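Side-chain contacts in DNA ligase (PDB 6GDR), which probably seals breaks in DNA, as a minimal Lig E-type, ATP-dependent DNA ligase that binds DNA and adenosine monophosphate: residues N173-K178 with E188-H193; I38-D43 with N53-P58. All coordinates share one frame; numbering follows the deposited sequence.

Contact 1 of 2, residues N173-K178 with E188-H193. With AMP (adenosine monophosphate), chain G.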
ATOM      1  N   ASN D 173     -17.293   1.764 -14.839  1.00 52.45           N
ATOM      2  CA  ASN D 173     -18.002   0.587 -14.355  1.00 63.55           C
ATOM      3  C   ASN D 173     -17.106  -0.643 -14.397  1.00 64.08           C
ATOM      4  O   ASN D 173     -17.149  -1.486 -13.493  1.00 63.45           O
ATOM      5  CB  ASN D 173     -19.264   0.364 -15.187  1.00 64.68           C
ATOM      6  CG  ASN D 173     -20.214  -0.633 -14.554  1.00 88.05           C
ATOM      7  OD1 ASN D 173     -20.095  -1.840 -14.761  1.00 90.29           O
ATOM      8  ND2 ASN D 173     -21.166  -0.129 -13.778  1.00 88.67           N
ATOM      9  N   ALA D 174     -16.284  -0.763 -15.443  1.00 54.61           N
ATOM     10  CA  ALA D 174     -15.334  -1.868 -15.515  1.00 60.22           C
ATOM     11  C   ALA D 174     -14.339  -1.804 -14.364  1.00 62.90           C
ATOM     12  O   ALA D 174     -13.914  -2.842 -13.840  1.00 53.13           O
ATOM     13  CB  ALA D 174     -14.601  -1.842 -16.856  1.00 50.21           C
ATOM     14  N   LEU D 175     -13.957  -0.594 -13.955  1.00 52.91           N
ATOM     15  CA  LEU D 175     -13.042  -0.443 -12.828  1.00 56.41           C
ATOM     16  C   LEU D 175     -13.700  -0.890 -11.530  1.00 55.15           C
ATOM     17  O   LEU D 175     -13.102  -1.629 -10.740  1.00 51.69           O
ATOM     18  CB  LEU D 175     -12.583   1.011 -12.723  1.00 50.86           C
ATOM     19  CG  LEU D 175     -11.482   1.295 -11.697  1.00 62.54           C
ATOM     20  CD1 LEU D 175     -10.118   0.954 -12.272  1.00 61.49           C
ATOM     21  CD2 LEU D 175     -11.528   2.743 -11.233  1.00 53.05           C
ATOM     22  N   GLU D 176     -14.936  -0.448 -11.292  1.00 53.29           N
ATOM     23  CA  GLU D 176     -15.626  -0.810 -10.060  1.00 61.28           C
ATOM     24  C   GLU D 176     -15.791  -2.321  -9.948  1.00 61.02           C
ATOM     25  O   GLU D 176     -15.615  -2.893  -8.866  1.00 63.62           O
ATOM     26  CB  GLU D 176     -16.986  -0.116 -10.001  1.00 71.52           C
ATOM     27  CG  GLU D 176     -17.498   0.132  -8.591  1.00 86.08           C
ATOM     28  CD  GLU D 176     -16.727   1.225  -7.873  1.00 95.68           C
ATOM     29  OE1 GLU D 176     -15.975   1.964  -8.544  1.00 89.52           O
ATOM     30  OE2 GLU D 176     -16.872   1.346  -6.638  1.00104.87           O
ATOM     31  N   GLU D 177     -16.121  -2.984 -11.058  1.00 61.79           N
ATOM     32  CA  GLU D 177     -16.321  -4.430 -11.026  1.00 62.30           C
ATOM     33  C   GLU D 177     -15.007  -5.167 -10.802  1.00 48.01           C
ATOM     34  O   GLU D 177     -14.962  -6.151 -10.056  1.00 49.67           O
ATOM     35  CB  GLU D 177     -16.980  -4.899 -12.323  1.00 64.94           C
ATOM     36  CG  GLU D 177     -18.409  -4.415 -12.501  1.00 81.36           C
ATOM     37  CD  GLU D 177     -19.038  -4.920 -13.787  0.79 97.05           C
ATOM     38  OE1 GLU D 177     -18.298  -5.448 -14.645  1.00 80.87           O
ATOM     39  OE2 GLU D 177     -20.271  -4.791 -13.939  1.00 94.50           O
ATOM     40  N   LYS D 178     -13.928  -4.713 -11.443  1.00 44.07           N
ATOM     41  CA  LYS D 178     -12.632  -5.350 -11.231  1.00 51.72           C
ATOM     42  C   LYS D 178     -12.166  -5.163  -9.794  1.00 44.65           C
ATOM     43  O   LYS D 178     -11.634  -6.094  -9.178  1.00 49.52           O
ATOM     44  CB  LYS D 178     -11.598  -4.788 -12.207  1.00 50.17           C
ATOM     45  CG  LYS D 178     -10.231  -5.467 -12.133  1.00 52.25           C
ATOM     46  CD  LYS D 178     -10.298  -6.922 -12.582  1.00 49.78           C
ATOM     47  CE  LYS D 178      -8.978  -7.641 -12.360  1.00 58.32           C
ATOM     48  NZ  LYS D 178      -9.082  -9.099 -12.658  0.50 47.50           N
ATOM     49  N   GLU D 188      -5.648  -6.298  -2.413  1.00 43.87           N
ATOM     50  CA  GLU D 188      -5.728  -5.062  -1.644  1.00 45.82           C
ATOM     51  C   GLU D 188      -6.422  -3.937  -2.400  1.00 43.56           C
ATOM     52  O   GLU D 188      -7.081  -3.097  -1.775  1.00 52.19           O
ATOM     53  CB  GLU D 188      -4.326  -4.598  -1.239  1.00 39.54           C
ATOM     54  CG  GLU D 188      -4.325  -3.488  -0.196  1.00 57.36           C
ATOM     55  CD  GLU D 188      -2.962  -2.851  -0.013  1.00 51.65           C
ATOM     56  OE1 GLU D 188      -2.055  -3.131  -0.825  1.00 49.84           O
ATOM     57  OE2 GLU D 188      -2.799  -2.069   0.948  1.00 70.66           O
ATOM     58  N   GLY D 189      -6.282  -3.890  -3.718  1.00 41.29           N
ATOM     59  CA  GLY D 189      -6.886  -2.827  -4.499  1.00 38.54           C
ATOM     60  C   GLY D 189      -6.259  -2.765  -5.882  1.00 50.66           C
ATOM     61  O   GLY D 189      -5.638  -3.723  -6.340  1.00 41.45           O
ATOM     62  N   LEU D 190      -6.439  -1.614  -6.527  1.00 44.93           N
ATOM     63  CA  LEU D 190      -5.956  -1.396  -7.880  1.00 58.39           C
ATOM     64  C   LEU D 190      -5.080  -0.153  -7.927  1.00 59.51           C
ATOM     65  O   LEU D 190      -5.187   0.747  -7.091  1.00 46.21           O
ATOM     66  CB  LEU D 190      -7.117  -1.246  -8.878  1.00 47.97           C
ATOM     67  CG  LEU D 190      -8.056  -2.444  -9.032  1.00 57.45           C
ATOM     68  CD1 LEU D 190      -9.162  -2.123 -10.029  1.00 55.63           C
ATOM     69  CD2 LEU D 190      -7.293  -3.690  -9.462  1.00 53.19           C
ATOM     70  N   MET D 191      -4.205  -0.123  -8.929  1.00 39.97           N
ATOM     71  CA  MET D 191      -3.348   1.019  -9.205  1.00 43.58           C
ATOM     72  C   MET D 191      -3.516   1.415 -10.663  1.00 48.98           C
ATOM     73  O   MET D 191      -3.611   0.553 -11.543  1.00 44.75           O
ATOM     74  CB  MET D 191      -1.878   0.701  -8.912  1.00 48.26           C
ATOM     75  CG  MET D 191      -1.600   0.354  -7.459  1.00 51.29           C
ATOM     76  SD  MET D 191      -1.851   1.738  -6.333  1.00 51.95           S
ATOM     77  CE  MET D 191      -0.499   2.816  -6.796  1.00 41.81           C
ATOM     78  N   LEU D 192      -3.567   2.720 -10.910  1.00 48.48           N
ATOM     79  CA  LEU D 192      -3.733   3.267 -12.251  1.00 59.49           C
ATOM     80  C   LEU D 192      -2.542   4.164 -12.550  1.00 42.63           C
ATOM     81  O   LEU D 192      -2.321   5.157 -11.850  1.00 46.96           O
ATOM     82  CB  LEU D 192      -5.039   4.055 -12.365  1.00 50.27           C
ATOM     83  CG  LEU D 192      -6.293   3.353 -11.839  1.00 55.69           C
ATOM     84  CD1 LEU D 192      -7.489   4.286 -11.905  1.00 46.62           C
ATOM     85  CD2 LEU D 192      -6.561   2.086 -12.628  1.00 55.89           C
ATOM     86  N   HIS D 193      -1.781   3.813 -13.583  0.70 60.06           N
ATOM     87  CA  HIS D 193      -0.607   4.575 -13.989  0.70 58.76           C
ATOM     88  C   HIS D 193      -0.803   5.034 -15.426  0.70 53.21           C
ATOM     89  O   HIS D 193      -0.957   4.206 -16.329  0.70 53.53           O
ATOM     90  CB  HIS D 193       0.667   3.738 -13.852  0.70 59.68           C
ATOM     91  CG  HIS D 193       1.905   4.554 -13.657  0.70 60.23           C
ATOM     92  ND1 HIS D 193       3.033   4.058 -13.039  0.70 54.93           N
ATOM     93  CD2 HIS D 193       2.194   5.834 -13.994  0.70 62.64           C
ATOM     94  CE1 HIS D 193       3.962   4.995 -13.003  0.70 59.39           C
ATOM     95  NE2 HIS D 193       3.479   6.083 -13.577  0.70 59.49           N
TER
HETATM   96  P   AMP G 300       0.091   3.738  -0.191  1.00127.79           P
HETATM   97  O1P AMP G 300      -0.084   2.239  -0.276  1.00157.78           O
HETATM   98  O2P AMP G 300      -1.123   4.600   0.066  1.00105.70           O
HETATM   99  O5' AMP G 300       0.783   4.234  -1.556  1.00112.56           O
HETATM  100  C5' AMP G 300       0.901   3.327  -2.648  1.00 91.44           C
HETATM  101  C4' AMP G 300       2.039   2.343  -2.390  1.00107.46           C
HETATM  102  O4' AMP G 300       1.659   1.034  -2.826  1.00100.79           O
HETATM  103  C3' AMP G 300       3.341   2.693  -3.091  1.00 80.32           C
HETATM  104  O3' AMP G 300       4.321   3.085  -2.124  1.00 93.16           O
HETATM  105  C2' AMP G 300       3.762   1.434  -3.824  1.00 82.98           C
HETATM  106  O2' AMP G 300       5.096   1.053  -3.483  1.00 86.99           O
HETATM  107  C1' AMP G 300       2.785   0.350  -3.383  1.00 86.77           C
HETATM  108  N9  AMP G 300       2.314  -0.584  -4.442  1.00 81.28           N
HETATM  109  C8  AMP G 300       1.968  -1.859  -4.177  1.00 80.34           C
HETATM  110  N7  AMP G 300       1.571  -2.504  -5.303  1.00 57.43           N
HETATM  111  C5  AMP G 300       1.663  -1.631  -6.319  1.00 71.27           C
HETATM  112  C6  AMP G 300       1.395  -1.671  -7.773  1.00 62.45           C
HETATM  113  N6  AMP G 300       0.941  -2.802  -8.355  1.00 61.51           N
HETATM  114  N1  AMP G 300       1.614  -0.550  -8.491  1.00 62.83           N
HETATM  115  C2  AMP G 300       2.065   0.581  -7.916  1.00 66.49           C
HETATM  116  N3  AMP G 300       2.326   0.682  -6.598  1.00 57.58           N
HETATM  117  C4  AMP G 300       2.155  -0.366  -5.756  1.00 75.53           C

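Contact 2 of 2, residues I38-D43 with N53-P58. Unlike the reference sequence in segment 53-58: D56 (reference Ala). With AMP (adenosine monophosphate), chain G; nucleotides of chain B.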
ATOM      1  N   ILE D  38       5.947  -4.870   0.673  1.00 38.13           N
ATOM      2  CA  ILE D  38       6.878  -3.854   1.149  1.00 46.02           C
ATOM      3  C   ILE D  38       7.502  -3.184  -0.065  1.00 45.71           C
ATOM      4  O   ILE D  38       8.040  -3.865  -0.946  1.00 49.38           O
ATOM      5  CB  ILE D  38       7.970  -4.456   2.055  1.00 48.36           C
ATOM      6  CG1 ILE D  38       7.351  -5.134   3.283  1.00 55.28           C
ATOM      7  CG2 ILE D  38       8.970  -3.381   2.474  1.00 42.05           C
ATOM      8  CD1 ILE D  38       6.687  -4.185   4.266  1.00 49.78           C
ATOM      9  N   ARG D  39       7.438  -1.857  -0.106  1.00 41.18           N
ATOM     10  CA  ARG D  39       8.077  -1.116  -1.184  1.00 38.80           C
ATOM     11  C   ARG D  39       9.590  -1.182  -1.032  1.00 48.71           C
ATOM     12  O   ARG D  39      10.126  -1.071   0.075  1.00 52.42           O
ATOM     13  CB  ARG D  39       7.620   0.341  -1.184  1.00 53.28           C
ATOM     14  CG  ARG D  39       8.078   1.128  -2.403  1.00 47.08           C
ATOM     15  CD  ARG D  39       7.818   2.616  -2.242  1.00 59.80           C
ATOM     16  NE  ARG D  39       7.596   3.273  -3.527  1.00 62.48           N
ATOM     17  CZ  ARG D  39       8.562   3.611  -4.376  1.00 68.64           C
ATOM     18  NH1 ARG D  39       9.834   3.355  -4.088  1.00 61.45           N
ATOM     19  NH2 ARG D  39       8.255   4.205  -5.520  1.00 63.11           N
ATOM     20  N   ALA D  40      10.282  -1.360  -2.154  1.00 35.34           N
ATOM     21  CA  ALA D  40      11.732  -1.462  -2.140  1.00 47.83           C
ATOM     22  C   ALA D  40      12.289  -0.899  -3.437  1.00 39.90           C
ATOM     23  O   ALA D  40      11.757  -1.166  -4.519  1.00 38.90           O
ATOM     24  CB  ALA D  40      12.192  -2.913  -1.958  1.00 43.03           C
ATOM     25  N   ARG D  41      13.360  -0.121  -3.319  1.00 33.41           N
ATOM     26  CA  ARG D  41      14.079   0.410  -4.468  1.00 39.05           C
ATOM     27  C   ARG D  41      15.353  -0.396  -4.679  1.00 49.93           C
ATOM     28  O   ARG D  41      16.125  -0.605  -3.737  1.00 45.80           O
ATOM     29  CB  ARG D  41      14.412   1.889  -4.271  1.00 53.25           C
ATOM     30  CG  ARG D  41      15.534   2.391  -5.166  1.00 58.09           C
ATOM     31  CD  ARG D  41      15.522   3.904  -5.272  1.00 50.22           C
ATOM     32  NE  ARG D  41      14.369   4.383  -6.026  1.00 62.88           N
ATOM     33  CZ  ARG D  41      14.040   5.664  -6.163  1.00 59.38           C
ATOM     34  NH1 ARG D  41      14.776   6.610  -5.593  1.00 65.41           N
ATOM     35  NH2 ARG D  41      12.971   6.001  -6.870  1.00 59.44           N
ATOM     36  N   TRP D  42      15.565  -0.849  -5.911  1.00 57.12           N
ATOM     37  CA  TRP D  42      16.757  -1.605  -6.269  1.00 56.67           C
ATOM     38  C   TRP D  42      17.826  -0.641  -6.768  1.00 50.12           C
ATOM     39  O   TRP D  42      17.643   0.017  -7.796  1.00 52.53           O
ATOM     40  CB  TRP D  42      16.429  -2.652  -7.333  1.00 62.65           C
ATOM     41  CG  TRP D  42      17.627  -3.397  -7.841  1.00 60.41           C
ATOM     42  CD1 TRP D  42      18.030  -3.512  -9.141  1.00 71.23           C
ATOM     43  CD2 TRP D  42      18.582  -4.125  -7.060  1.00 55.90           C
ATOM     44  NE1 TRP D  42      19.172  -4.271  -9.216  1.00 72.86           N
ATOM     45  CE2 TRP D  42      19.532  -4.658  -7.952  1.00 71.68           C
ATOM     46  CE3 TRP D  42      18.724  -4.379  -5.692  1.00 56.54           C
ATOM     47  CZ2 TRP D  42      20.610  -5.430  -7.523  1.00 69.87           C
ATOM     48  CZ3 TRP D  42      19.794  -5.146  -5.268  1.00 68.45           C
ATOM     49  CH2 TRP D  42      20.723  -5.661  -6.180  1.00 66.19           C
ATOM     50  N   ASP D  43      18.930  -0.551  -6.030  1.00 76.08           N
ATOM     51  CA  ASP D  43      20.018   0.364  -6.352  1.00 70.35           C
ATOM     52  C   ASP D  43      20.944  -0.168  -7.439  1.00 74.55           C
ATOM     53  O   ASP D  43      21.884   0.534  -7.825  1.00 73.57           O
ATOM     54  CB  ASP D  43      20.829   0.654  -5.082  1.00 70.37           C
ATOM     55  CG  ASP D  43      21.800   1.802  -5.255  1.00 72.89           C
ATOM     56  OD1 ASP D  43      21.682   2.543  -6.252  1.00110.77           O
ATOM     57  OD2 ASP D  43      22.687   1.964  -4.390  1.00 85.64           O
ATOM     58  N   ASN D  53      16.033   2.736   4.396  1.00 46.68           N
ATOM     59  CA  ASN D  53      16.603   1.768   5.321  1.00 49.17           C
ATOM     60  C   ASN D  53      17.039   0.541   4.533  1.00 49.32           C
ATOM     61  O   ASN D  53      16.282   0.026   3.704  1.00 45.60           O
ATOM     62  CB  ASN D  53      15.589   1.383   6.396  1.00 40.57           C
ATOM     63  CG  ASN D  53      15.164   2.564   7.245  1.00 63.00           C
ATOM     64  OD1 ASN D  53      15.184   3.709   6.793  1.00 70.69           O
ATOM     65  ND2 ASN D  53      14.776   2.291   8.485  1.00 68.84           N
ATOM     66  N   LYS D  54      18.265   0.081   4.774  1.00 53.59           N
ATOM     67  CA  LYS D  54      18.780  -1.054   4.022  1.00 65.11           C
ATOM     68  C   LYS D  54      17.925  -2.288   4.273  1.00 52.09           C
ATOM     69  O   LYS D  54      17.554  -2.585   5.413  1.00 51.24           O
ATOM     70  CB  LYS D  54      20.236  -1.341   4.397  1.00 61.58           C
ATOM     71  CG  LYS D  54      20.826  -2.524   3.631  0.75 72.07           C
ATOM     72  CD  LYS D  54      22.268  -2.810   4.005  0.50 71.81           C
ATOM     73  CE  LYS D  54      22.796  -3.997   3.211  0.75 60.98           C
ATOM     74  NZ  LYS D  54      24.214  -4.320   3.528  0.75 79.02           N
ATOM     75  N   ILE D  55      17.606  -2.999   3.199  1.00 45.53           N
ATOM     76  CA  ILE D  55      16.937  -4.291   3.288  1.00 48.12           C
ATOM     77  C   ILE D  55      18.015  -5.366   3.239  1.00 51.37           C
ATOM     78  O   ILE D  55      18.819  -5.410   2.302  1.00 47.79           O
ATOM     79  CB  ILE D  55      15.914  -4.469   2.155  1.00 54.67           C
ATOM     80  CG1 ILE D  55      14.822  -3.397   2.265  1.00 53.94           C
ATOM     81  CG2 ILE D  55      15.301  -5.864   2.199  1.00 54.38           C
ATOM     82  CD1 ILE D  55      13.858  -3.360   1.094  1.00 53.22           C
ATOM     83  N   ASP D  56      18.039  -6.231   4.255  1.00 54.15           N
ATOM     84  CA  ASP D  56      19.095  -7.233   4.393  1.00 59.20           C
ATOM     85  C   ASP D  56      18.628  -8.528   3.732  1.00 63.00           C
ATOM     86  O   ASP D  56      18.158  -9.467   4.378  1.00 55.76           O
ATOM     87  CB  ASP D  56      19.445  -7.438   5.862  1.00 57.22           C
ATOM     88  CG  ASP D  56      20.717  -8.238   6.051  1.00 70.22           C
ATOM     89  OD1 ASP D  56      21.369  -8.571   5.038  1.00 76.34           O
ATOM     90  OD2 ASP D  56      21.065  -8.537   7.213  1.00 82.42           O
ATOM     91  N   ALA D  57      18.773  -8.573   2.399  1.00 54.24           N
ATOM     92  CA  ALA D  57      18.330  -9.720   1.624  1.00 61.23           C
ATOM     93  C   ALA D  57      19.502 -10.637   1.295  1.00 65.02           C
ATOM     94  O   ALA D  57      20.640 -10.177   1.162  1.00 57.54           O
ATOM     95  CB  ALA D  57      17.667  -9.267   0.321  1.00 49.03           C
ATOM     96  N   PRO D  58      19.268 -11.943   1.148  1.00 68.36           N
ATOM     97  CA  PRO D  58      20.363 -12.841   0.761  1.00 58.65           C
ATOM     98  C   PRO D  58      20.949 -12.454  -0.590  1.00 63.57           C
ATOM     99  O   PRO D  58      20.287 -11.840  -1.428  1.00 75.45           O
ATOM    100  CB  PRO D  58      19.694 -14.219   0.708  1.00 72.47           C
ATOM    101  CG  PRO D  58      18.481 -14.091   1.559  1.00 77.48           C
ATOM    102  CD  PRO D  58      18.018 -12.680   1.399  1.00 64.77           C
TER
HETATM  103  P   AMP G 300       0.091   3.738  -0.191  1.00127.79           P
HETATM  104  O1P AMP G 300      -0.084   2.239  -0.276  1.00157.78           O
HETATM  105  O2P AMP G 300      -1.123   4.600   0.066  1.00105.70           O
HETATM  106  O5' AMP G 300       0.783   4.234  -1.556  1.00112.56           O
HETATM  107  C5' AMP G 300       0.901   3.327  -2.648  1.00 91.44           C
HETATM  108  C4' AMP G 300       2.039   2.343  -2.390  1.00107.46           C
HETATM  109  O4' AMP G 300       1.659   1.034  -2.826  1.00100.79           O
HETATM  110  C3' AMP G 300       3.341   2.693  -3.091  1.00 80.32           C
HETATM  111  O3' AMP G 300       4.321   3.085  -2.124  1.00 93.16           O
HETATM  112  C2' AMP G 300       3.762   1.434  -3.824  1.00 82.98           C
HETATM  113  O2' AMP G 300       5.096   1.053  -3.483  1.00 86.99           O
HETATM  114  C1' AMP G 300       2.785   0.350  -3.383  1.00 86.77           C
HETATM  115  N9  AMP G 300       2.314  -0.584  -4.442  1.00 81.28           N
HETATM  116  C8  AMP G 300       1.968  -1.859  -4.177  1.00 80.34           C
HETATM  117  N7  AMP G 300       1.571  -2.504  -5.303  1.00 57.43           N
HETATM  118  C5  AMP G 300       1.663  -1.631  -6.319  1.00 71.27           C
HETATM  119  C6  AMP G 300       1.395  -1.671  -7.773  1.00 62.45           C
HETATM  120  N6  AMP G 300       0.941  -2.802  -8.355  1.00 61.51           N
HETATM  121  N1  AMP G 300       1.614  -0.550  -8.491  1.00 62.83           N
HETATM  122  C2  AMP G 300       2.065   0.581  -7.916  1.00 66.49           C
HETATM  123  N3  AMP G 300       2.326   0.682  -6.598  1.00 57.58           N
HETATM  124  C4  AMP G 300       2.155  -0.366  -5.756  1.00 75.53           C
ATOM    125  P    DC B  10       5.963   0.335   3.095  1.00 45.64           P
ATOM    126  OP1  DC B  10       6.199  -0.216   1.742  1.00 47.18           O
ATOM    127  OP2  DC B  10       6.354   1.731   3.395  1.00 41.88           O
ATOM    128  O5'  DC B  10       4.418   0.145   3.461  1.00 44.59           O
ATOM    129  C5'  DC B  10       3.826  -1.136   3.321  1.00 37.05           C
ATOM    130  C4'  DC B  10       2.520  -1.233   4.087  1.00 40.00           C
ATOM    131  O4'  DC B  10       2.753  -1.009   5.499  1.00 42.94           O
ATOM    132  C3'  DC B  10       1.470  -0.206   3.716  1.00 29.32           C
ATOM    133  O3'  DC B  10       0.769  -0.588   2.537  1.00 47.59           O
ATOM    134  C2'  DC B  10       0.582  -0.210   4.955  1.00 44.68           C
ATOM    135  C1'  DC B  10       1.571  -0.489   6.093  1.00 39.22           C
ATOM    136  N1   DC B  10       1.919   0.726   6.882  1.00 40.07           N
ATOM    137  C2   DC B  10       1.166   1.057   8.014  1.00 42.91           C
ATOM    138  O2   DC B  10       0.227   0.325   8.351  1.00 45.81           O
ATOM    139  N3   DC B  10       1.489   2.170   8.715  1.00 40.14           N
ATOM    140  C4   DC B  10       2.508   2.935   8.321  1.00 42.46           C
ATOM    141  N4   DC B  10       2.787   4.023   9.045  1.00 33.41           N
ATOM    142  C5   DC B  10       3.284   2.617   7.168  1.00 38.94           C
ATOM    143  C6   DC B  10       2.956   1.516   6.485  1.00 49.95           C
ATOM    144  P    DC B   9      10.192   2.822   6.562  1.00 41.48           P
ATOM    145  OP1  DC B   9      10.974   2.915   5.278  1.00 41.24           O
ATOM    146  OP2  DC B   9       9.252   3.985   6.718  1.00 46.20           O
ATOM    147  O5'  DC B   9       9.418   1.458   6.661  1.00 47.05           O
ATOM    148  C5'  DC B   9       9.206   0.713   5.483  1.00 51.69           C
ATOM    149  C4'  DC B   9       8.364  -0.518   5.826  1.00 55.26           C
ATOM    150  O4'  DC B   9       8.309  -0.709   7.100  1.00 37.81           O
ATOM    151  C3'  DC B   9       6.878  -0.259   5.398  1.00 47.63           C
ATOM    152  O3'  DC B   9       6.715  -0.632   4.135  1.00 45.38           O
ATOM    153  C2'  DC B   9       6.068  -1.136   6.371  1.00 46.20           C
ATOM    154  C1'  DC B   9       6.765  -1.092   7.488  1.00 56.20           C
ATOM    155  N1   DC B   9       6.243  -0.126   8.348  1.00 37.61           N
ATOM    156  C2   DC B   9       5.156  -0.469   9.249  1.00 45.32           C
ATOM    157  O2   DC B   9       4.700  -1.598   9.253  1.00 46.03           O
ATOM    158  N3   DC B   9       4.610   0.545  10.153  1.00 37.59           N
ATOM    159  C4   DC B   9       5.125   1.861  10.162  1.00 47.55           C
ATOM    160  N4   DC B   9       4.581   2.821  11.044  1.00 41.68           N
ATOM    161  C5   DC B   9       6.228   2.217   9.251  1.00 53.77           C
ATOM    162  C6   DC B   9       6.773   1.208   8.349  1.00 50.30           C
TER

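Contact 1 of 2, residues N173-K178 with E188-H193
The adenine side of the AMP pocket is backed by a helix-on-sheet layer, in which L175 of helix 172-184 packs on L190 and L192 of strand 189-194, and K178 on L190. The axes of helix 173-178 and strand 189-193 approach to 9.6 Å, their N-to-C directions 142° apart. No hydrogen bond joins the two segments; the contact is apolar. L175 CD1 meets both leucines of the strand. Its CG lies anti to the backbone N (chi1 -173°). L175 CD1 meets L192 CD2 tip to tip at 3.7 Å. It also lies 3.9 Å from L190 CD1, where the two side chains run past one another in opposite senses. K178 adds only its aliphatic stem: K178 CG comes 4.1 Å from L190 CD1, and the two side chains cross at about a right angle. Its NZ leads away to a hydrogen bond with Q181. M191 starts away from the helix, and its CG and CE pack against the adenine. M191 CG sits 3.5 Å from AMP N1. E188 forms a salt bridge with K34. The sequence from E188 to H193 is consistent with motif IV of the nucleotidyltransferase fold of DNA ligases.

Contact 2 of 2, residues I38-D43 with N53-P58
Strand 38-42 and the irregular segment N53-P58 come closest at A40 and I55, with CA atoms 8.0 Å apart and no hydrogen bond between them. The join is one apolar touch. I55 CD1 meets A40 CB at 3.5 Å. CG1 of I55 is anti to its carbonyl carbon (chi1 -62°) and chi2 is extended at 172°, which carries CD1 across to the strand. I55 also packs on L74, V88, L47 and W125, which brings in the sheet and helix 81-89. R39 and I38 lie against the nucleotides. R39 N donates a hydrogen bond to OP1 of DC10 of chain B, 2.8 Å long and nearly straight at 169°. I38 CD1 rests 3.6 Å from O3' of DC9 of chain B. The R39 side chain runs extended along the ribose of AMP. Its CG lies 3.2 Å from AMP O2', and AMP O3' sits at the guanidinium edge, in its plane. Replacing R39 by alanine removes the guanidinium, which is likely to leave the AMP ribose hydroxyls without this flanking group and its positive charge. The chemistry implies a division of labour: the loop rests on the strand through one small apolar touch, while the strand's backbone and its arginine face phosphate and sugar.

Both contacts are buried, though K178, partly exposed, puts the edge of contact 1 near the surface. Both lie in the ATP-dependent ligase domain. They share no helix or strand. Contact 1 puts a helix against the sheet that holds strand 189-194; contact 2 puts a loop against the sheet that holds strand 38-42. Their centres are 28 Å apart, on opposite sides of the chain's centre, yet each reaches AMP. Contact 1 offers a methionine to the base. Contact 2 offers an arginine to the ribose and also reaches the DNA backbone. In each case the packing between the segments is purely aliphatic. Contact 1 is the more extensive, burying 189 Å² against 79 Å² for contact 2.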